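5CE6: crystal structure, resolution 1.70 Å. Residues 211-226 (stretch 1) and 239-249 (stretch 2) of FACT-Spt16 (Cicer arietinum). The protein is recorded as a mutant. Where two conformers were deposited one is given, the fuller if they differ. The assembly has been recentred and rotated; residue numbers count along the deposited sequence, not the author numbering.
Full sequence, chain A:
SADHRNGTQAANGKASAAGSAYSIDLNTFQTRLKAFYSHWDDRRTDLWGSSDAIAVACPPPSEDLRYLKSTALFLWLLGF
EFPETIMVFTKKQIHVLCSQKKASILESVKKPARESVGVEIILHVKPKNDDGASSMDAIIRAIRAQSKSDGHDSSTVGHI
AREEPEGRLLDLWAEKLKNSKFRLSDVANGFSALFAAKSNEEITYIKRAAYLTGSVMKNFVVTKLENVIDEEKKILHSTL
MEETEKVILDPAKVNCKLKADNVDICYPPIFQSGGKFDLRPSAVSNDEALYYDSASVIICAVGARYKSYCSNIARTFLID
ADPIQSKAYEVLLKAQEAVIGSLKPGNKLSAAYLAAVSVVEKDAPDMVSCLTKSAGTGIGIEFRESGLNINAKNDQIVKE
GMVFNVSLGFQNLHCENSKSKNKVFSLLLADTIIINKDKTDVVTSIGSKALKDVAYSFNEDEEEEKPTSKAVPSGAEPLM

Stretch 1 (211-226) YLTGSVMKNFVVTKLE
Stretch 2 239-249: TLMEETEKVIL

Two helices can be held together mainly by apolar packing, with the buried threonine hydroxyl satisfied within its own helix, and these segments of FACT-Spt16 illustrate the principle. Residues 211-226 and 239-249 are both helical. Their axes approach to 10.1 Å, and their N-to-C directions differ by 131°, an oblique, roughly antiparallel crossing. The register is fixed by CA-CA distances of 6.7 Å for Val216-Ile248 and 7.2 Å for Val221-Thr244. The first helix departs from ideal at 217-221, where the helix widens into a pi-type turn: Val216 O accepts from both Phe220 N (3.0 Å) and Val221 N (2.9 Å), and Met217 O accepts from Val222 N (2.9 Å); Phe220 itself sits at phi/psi -113/-60.

Apolar packing supplies most of the 501 Å² buried. Val216 (chi1 t) points toward the partner, its CG2 lying 4.0 Å from both Val247 CG1 and Ile248 CG1, while its CG1 reaches Thr244 CG2 at 3.8 Å. Such compact, branched side chains fill the close approach without long flexible arms. Leu212 (t, p) extends the patch, with CD2 4.3 Å from Ile248 CG2 and 3.7 Å from Ile248 O; Ile248 is m, t. Toward the other end, Leu240 (m, t) leaves its backbone sideways, yet its end comes nearer: CD1 lies 4.1 Å from Leu225 CD2, and CD2 lies 3.7 Å from Lys224 CG. Leu225 (m, t) likewise starts sideways and ends nearer.

The aromatic contact centres on Phe220 (chi1 t, chi2 73°), which has the largest covered area of any residue here. Val247 (t) places CG2 over one ring face, 4.0 Å from the Phe220 centroid and 15° off the normal, a CH-pi geometry. At the ring edge, Phe220 CE2 meets Thr244 OG1 at 3.5 Å, and Phe220 CZ approaches Glu243 CB obliquely at 3.8 Å.

No direct hydrogen bond crosses between the helices. Thr244 (m) suits its buried position because OG1 donates to Leu240 O (2.7 Å), satisfying the hydroxyl within its own helix while CG2 packs against Val216. Glu243 (chi1 m, chi2 m) combines an aliphatic contact through CB with a salt bridge along its helix, OE2 to Lys246 NZ at 2.9 Å. One water bridges the stretches, donating to Glu243 OE1 (2.9 Å) and accepting a weak bond from Lys224 NZ (3.3 Å). Lys224 (t, p, t, t) offers methylene carbon to Leu240 and extends its charged end to the bridging water.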

# COMPACT_ATOMS: atom_id res chain seq x y z
N TYR A 211 1.20 13.86 5.83
CA TYR A 211 1.71 15.21 6.05
C TYR A 211 3.15 15.34 5.55
O TYR A 211 3.49 16.30 4.85
CB TYR A 211 1.63 15.60 7.53
CG TYR A 211 1.92 17.07 7.77
CD1 TYR A 211 0.92 18.02 7.66
CD2 TYR A 211 3.20 17.50 8.09
CE1 TYR A 211 1.18 19.36 7.87
CE2 TYR A 211 3.48 18.84 8.31
CZ TYR A 211 2.46 19.77 8.19
OH TYR A 211 2.72 21.10 8.41
N LEU A 212 3.98 14.36 5.90
CA LEU A 212 5.37 14.35 5.43
C LEU A 212 5.43 14.22 3.92
O LEU A 212 6.16 14.95 3.25
CB LEU A 212 6.14 13.21 6.09
CG LEU A 212 7.55 12.96 5.57
CD1 LEU A 212 8.39 14.21 5.72
CD2 LEU A 212 8.19 11.81 6.32
N THR A 213 4.65 13.28 3.38
CA THR A 213 4.57 13.07 1.94
C THR A 213 4.24 14.37 1.20
O THR A 213 4.91 14.75 0.23
CB THR A 213 3.52 12.00 1.61
OG1 THR A 213 3.96 10.74 2.12
CG2 THR A 213 3.27 11.89 0.11
N GLY A 214 3.21 15.05 1.68
CA GLY A 214 2.80 16.30 1.08
C GLY A 214 3.84 17.39 1.25
O GLY A 214 4.08 18.19 0.33
N SER A 215 4.46 17.43 2.43
CA SER A 215 5.48 18.43 2.72
C SER A 215 6.69 18.26 1.81
O SER A 215 7.28 19.25 1.35
CB SER A 215 5.93 18.34 4.18
OG SER A 215 4.84 18.46 5.06
N VAL A 216 7.06 17.01 1.56
CA VAL A 216 8.15 16.70 0.65
C VAL A 216 7.83 17.16 -0.77
O VAL A 216 8.67 17.78 -1.44
CB VAL A 216 8.50 15.20 0.70
CG1 VAL A 216 9.42 14.81 -0.45
CG2 VAL A 216 9.13 14.85 2.04
N MET A 217 6.62 16.89 -1.24
CA MET A 217 6.23 17.33 -2.59
C MET A 217 6.24 18.85 -2.68
O MET A 217 6.80 19.42 -3.62
CB MET A 217 4.84 16.80 -2.96
CG MET A 217 4.36 17.28 -4.33
SD MET A 217 5.31 16.57 -5.69
CE MET A 217 4.60 14.94 -5.77
N LYS A 218 5.61 19.50 -1.71
CA LYS A 218 5.46 20.94 -1.76
C LYS A 218 6.77 21.69 -1.51
O LYS A 218 7.12 22.62 -2.25
CB LYS A 218 4.42 21.41 -0.74
CG LYS A 218 3.96 22.85 -0.96
CD LYS A 218 3.20 23.38 0.24
CE LYS A 218 2.76 24.83 0.04
NZ LYS A 218 1.58 24.94 -0.87
N ASN A 219 7.49 21.28 -0.48
CA ASN A 219 8.63 22.06 -0.01
C ASN A 219 9.98 21.60 -0.53
O ASN A 219 10.97 22.33 -0.43
CB ASN A 219 8.64 22.12 1.52
CG ASN A 219 7.39 22.74 2.09
OD1 ASN A 219 6.91 23.76 1.58
ND2 ASN A 219 6.85 22.14 3.13
N PHE A 220 10.04 20.40 -1.08
CA PHE A 220 11.26 20.00 -1.77
C PHE A 220 11.07 19.83 -3.27
O PHE A 220 11.73 20.52 -4.06
CB PHE A 220 11.88 18.73 -1.18
CG PHE A 220 13.07 18.26 -1.98
CD1 PHE A 220 14.26 18.95 -1.91
CD2 PHE A 220 12.97 17.16 -2.82
CE1 PHE A 220 15.35 18.55 -2.65
CE2 PHE A 220 14.06 16.75 -3.57
CZ PHE A 220 15.25 17.45 -3.48
N VAL A 221 10.18 18.93 -3.67
CA VAL A 221 10.06 18.58 -5.08
C VAL A 221 9.71 19.77 -5.96
O VAL A 221 10.38 20.04 -6.96
CB VAL A 221 9.08 17.43 -5.33
CG1 VAL A 221 8.98 17.13 -6.83
CG2 VAL A 221 9.53 16.18 -4.58
N VAL A 222 8.66 20.51 -5.60
CA VAL A 222 8.25 21.63 -6.44
C VAL A 222 9.35 22.68 -6.56
O VAL A 222 9.68 23.12 -7.66
CB VAL A 222 6.94 22.26 -5.94
CG1 VAL A 222 6.68 23.58 -6.65
CG2 VAL A 222 5.77 21.29 -6.16
N THR A 223 9.97 23.02 -5.43
CA THR A 223 11.08 23.96 -5.39
C THR A 223 12.28 23.48 -6.21
O THR A 223 12.92 24.26 -6.92
CB THR A 223 11.53 24.20 -3.94
OG1 THR A 223 10.43 24.72 -3.19
CG2 THR A 223 12.70 25.19 -3.88
N LYS A 224 12.59 22.19 -6.10
CA LYS A 224 13.72 21.62 -6.82
C LYS A 224 13.49 21.69 -8.32
O LYS A 224 14.37 22.12 -9.08
CB LYS A 224 13.96 20.18 -6.37
CG LYS A 224 15.09 19.47 -7.09
CD LYS A 224 16.44 20.08 -6.76
CE LYS A 224 17.57 19.12 -7.08
NZ LYS A 224 18.90 19.69 -6.72
N LEU A 225 12.31 21.26 -8.75
CA LEU A 225 11.97 21.29 -10.18
C LEU A 225 12.01 22.71 -10.71
O LEU A 225 12.60 22.96 -11.77
CB LEU A 225 10.60 20.65 -10.44
CG LEU A 225 10.49 19.15 -10.14
CD1 LEU A 225 9.07 18.66 -10.37
CD2 LEU A 225 11.48 18.34 -10.98
N GLU A 226 11.42 23.65 -9.98
CA GLU A 226 11.44 25.06 -10.38
C GLU A 226 12.86 25.60 -10.54
O GLU A 226 13.15 26.30 -11.51
CB GLU A 226 10.65 25.94 -9.40
CG GLU A 226 9.15 25.66 -9.42
CD GLU A 226 8.38 26.51 -8.42
OE1 GLU A 226 9.01 27.23 -7.62
OE2 GLU A 226 7.13 26.44 -8.45
N THR A 239 18.57 10.89 -9.81
CA THR A 239 19.14 11.82 -8.84
C THR A 239 18.02 12.51 -8.09
O THR A 239 18.06 12.65 -6.87
CB THR A 239 20.03 12.86 -9.52
OG1 THR A 239 21.18 12.22 -10.08
CG2 THR A 239 20.48 13.91 -8.52
N LEU A 240 17.00 12.95 -8.83
CA LEU A 240 15.80 13.47 -8.18
C LEU A 240 15.24 12.45 -7.20
O LEU A 240 14.79 12.79 -6.10
CB LEU A 240 14.74 13.87 -9.21
CG LEU A 240 15.11 15.13 -9.98
CD1 LEU A 240 14.28 15.29 -11.24
CD2 LEU A 240 14.95 16.35 -9.08
N MET A 241 15.25 11.18 -7.61
CA MET A 241 14.75 10.11 -6.76
C MET A 241 15.57 10.01 -5.48
O MET A 241 15.01 9.95 -4.37
CB MET A 241 14.79 8.78 -7.54
CG MET A 241 14.37 7.56 -6.74
SD MET A 241 14.80 6.04 -7.62
CE MET A 241 16.55 5.96 -7.26
N GLU A 242 16.89 9.98 -5.61
CA GLU A 242 17.75 9.83 -4.44
C GLU A 242 17.64 11.03 -3.50
O GLU A 242 17.56 10.87 -2.28
CB GLU A 242 19.21 9.60 -4.87
N GLU A 243 17.59 12.23 -4.08
CA GLU A 243 17.52 13.46 -3.28
C GLU A 243 16.20 13.54 -2.52
O GLU A 243 16.16 14.03 -1.39
CB GLU A 243 17.69 14.68 -4.18
CG GLU A 243 19.05 14.82 -4.81
CD GLU A 243 20.13 15.07 -3.78
OE1 GLU A 243 19.97 16.02 -2.97
OE2 GLU A 243 21.14 14.33 -3.78
N THR A 244 15.14 13.05 -3.15
CA THR A 244 13.81 13.04 -2.53
C THR A 244 13.79 12.03 -1.37
O THR A 244 13.25 12.29 -0.29
CB THR A 244 12.72 12.72 -3.56
OG1 THR A 244 12.74 13.71 -4.60
CG2 THR A 244 11.33 12.72 -2.92
N GLU A 245 14.40 10.87 -1.60
CA GLU A 245 14.56 9.87 -0.54
C GLU A 245 15.21 10.47 0.70
O GLU A 245 14.75 10.25 1.82
CB GLU A 245 15.43 8.71 -1.01
CG GLU A 245 14.67 7.51 -1.54
CD GLU A 245 15.57 6.28 -1.66
OE1 GLU A 245 16.30 5.98 -0.69
OE2 GLU A 245 15.53 5.63 -2.72
N LYS A 246 16.31 11.19 0.49
CA LYS A 246 17.06 11.78 1.59
C LYS A 246 16.20 12.72 2.43
O LYS A 246 16.33 12.77 3.65
CB LYS A 246 18.28 12.53 1.07
CG LYS A 246 19.32 11.63 0.47
CD LYS A 246 20.65 12.36 0.31
CE LYS A 246 20.96 12.65 -1.14
NZ LYS A 246 22.28 13.35 -1.29
N VAL A 247 15.34 13.48 1.76
CA VAL A 247 14.47 14.43 2.45
C VAL A 247 13.39 13.70 3.25
O VAL A 247 13.04 14.12 4.36
CB VAL A 247 13.85 15.42 1.45
CG1 VAL A 247 12.86 16.31 2.15
CG2 VAL A 247 14.94 16.27 0.80
N ILE A 248 12.85 12.62 2.69
CA ILE A 248 11.87 11.81 3.42
C ILE A 248 12.47 11.25 4.70
O ILE A 248 11.87 11.36 5.77
CB ILE A 248 11.33 10.66 2.55
CG1 ILE A 248 10.53 11.21 1.36
CG2 ILE A 248 10.44 9.73 3.36
CD1 ILE A 248 10.23 10.16 0.33
N LEU A 249 13.67 10.68 4.58
CA LEU A 249 14.34 10.01 5.71
C LEU A 249 14.93 10.99 6.72
O LEU A 249 15.25 10.61 7.85
CB LEU A 249 15.40 9.04 5.20
CG LEU A 249 14.85 7.92 4.31
CD1 LEU A 249 15.96 7.02 3.82
CD2 LEU A 249 13.80 7.10 5.04
O HOH W 1 18.79 18.62 -3.59